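Local coordinates for protein isomaltose glucohydrolase (Kribbella flavida, PDB 5Z3E) that hydrolyses the alpha-1,6-glucosidic linkage of isomaltose from the non-reducing end, releasing beta-D-glucose and D-glucose inside the cell, at residues His254-Trp258 / Leu259-Ala263. The protein carries 1 engineered substitution. Sequence-based numbering, arbitrary orientation.
Sequences HLVKW and LGSSA
A type II beta turn from Trp258 to Ser261 reverses the chain two residues after the short strand 254-255. Two donors of Ser261 grip the carbonyl oxygen of Trp258: its N closes the turn at 3.0 Å, and its OG comes to 2.7 Å on a lone pair. A chi1 of 68° swings OG back to that oxygen. The backbone of the turn sets Ser261 CB over one face of the Trp258 indole, 3.8 Å from the centroid of the five-membered ring, a CH-pi contact. At the indole edge NE1 donates to a water that in turn donates to Gly260 O. Gly260, third in the turn, has a positive phi of 83°, where a CB would clash with the carbonyl O of the residue before. Outside the turn, Lys257 N, just before it, donates to Ala263 O, two residues beyond its end, at 2.8 Å, and Val256 CG2 rests 3.3 Å from Ser261 O. This loop of the family 15 glycosidase borders the catalytic site: Lys257 NZ forms a salt bridge with Asp265 and a long, weak ion pair with Asp195, the predicted proton acceptor. With an alanine at Trp258, the bridging water is likely to lose its indole donor, Ser261 CB its aromatic neighbour and His203 its stacking partner. His254 ND1 donates to Leu255 O at 2.8 Å, nearly straight at 167°, while the ring edge at CE1 faces Ser262 O.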
# COMPACT_ATOMS: atom_id res chain seq x y z
N HIS A 254 0.84 7.77 -20.12
CA HIS A 254 0.67 6.94 -18.93
C HIS A 254 1.67 7.30 -17.85
O HIS A 254 2.78 7.78 -18.13
CB HIS A 254 0.79 5.42 -19.25
CG HIS A 254 2.07 5.02 -19.91
ND1 HIS A 254 3.26 4.85 -19.23
CD2 HIS A 254 2.35 4.75 -21.20
CE1 HIS A 254 4.20 4.48 -20.07
NE2 HIS A 254 3.69 4.43 -21.28
N LEU A 255 1.31 7.04 -16.60
CA LEU A 255 2.29 7.11 -15.52
C LEU A 255 3.41 6.11 -15.78
O LEU A 255 3.23 5.09 -16.45
CB LEU A 255 1.62 6.81 -14.18
CG LEU A 255 0.54 7.80 -13.74
CD1 LEU A 255 -0.19 7.27 -12.52
CD2 LEU A 255 1.12 9.16 -13.43
N VAL A 256 4.58 6.40 -15.20
CA VAL A 256 5.74 5.53 -15.26
C VAL A 256 6.22 5.16 -13.88
O VAL A 256 5.87 5.79 -12.88
CB VAL A 256 6.86 6.12 -16.12
CG1 VAL A 256 6.41 6.23 -17.57
CG2 VAL A 256 7.30 7.46 -15.57
N LYS A 257 7.07 4.14 -13.85
CA LYS A 257 7.51 3.52 -12.62
C LYS A 257 8.25 4.47 -11.69
O LYS A 257 7.97 4.52 -10.48
CB LYS A 257 8.34 2.32 -13.07
CG LYS A 257 9.03 1.58 -12.06
CD LYS A 257 9.51 0.24 -12.62
CE LYS A 257 10.40 -0.35 -11.68
NZ LYS A 257 9.73 -0.89 -10.59
N TRP A 258 9.20 5.21 -12.21
CA TRP A 258 9.89 6.24 -11.45
C TRP A 258 10.10 7.43 -12.36
O TRP A 258 10.05 7.35 -13.59
CB TRP A 258 11.18 5.73 -10.81
CG TRP A 258 12.27 5.20 -11.70
CD1 TRP A 258 13.06 5.91 -12.56
CD2 TRP A 258 12.77 3.86 -11.72
NE1 TRP A 258 14.01 5.08 -13.11
CE2 TRP A 258 13.86 3.82 -12.60
CE3 TRP A 258 12.42 2.70 -11.05
CZ2 TRP A 258 14.60 2.65 -12.83
CZ3 TRP A 258 13.14 1.54 -11.29
CH2 TRP A 258 14.22 1.53 -12.17
N LEU A 259 10.31 8.60 -11.75
CA LEU A 259 10.53 9.80 -12.55
C LEU A 259 11.67 9.56 -13.50
O LEU A 259 12.73 9.04 -13.09
CB LEU A 259 10.87 10.99 -11.65
CG LEU A 259 9.84 11.33 -10.56
CD1 LEU A 259 10.31 12.56 -9.83
CD2 LEU A 259 8.42 11.52 -11.12
N GLY A 260 11.50 9.91 -14.77
CA GLY A 260 12.56 9.73 -15.74
C GLY A 260 12.67 8.34 -16.34
O GLY A 260 13.66 8.07 -17.02
N SER A 261 11.73 7.44 -16.11
CA SER A 261 11.71 6.13 -16.75
C SER A 261 10.61 6.10 -17.78
O SER A 261 9.72 6.95 -17.80
CB SER A 261 11.43 5.03 -15.69
OG SER A 261 10.14 5.15 -15.20
N SER A 262 10.63 5.07 -18.62
CA SER A 262 9.58 4.84 -19.60
C SER A 262 8.64 3.69 -19.23
O SER A 262 7.55 3.61 -19.80
CB SER A 262 10.19 4.58 -20.98
OG SER A 262 11.02 3.43 -20.99
N ALA A 263 9.05 2.79 -18.38
CA ALA A 263 8.29 1.57 -18.10
C ALA A 263 7.24 1.79 -17.03
O ALA A 263 7.31 2.75 -16.27
CB ALA A 263 9.21 0.47 -17.69
O HOH W 1 15.56 6.50 -15.17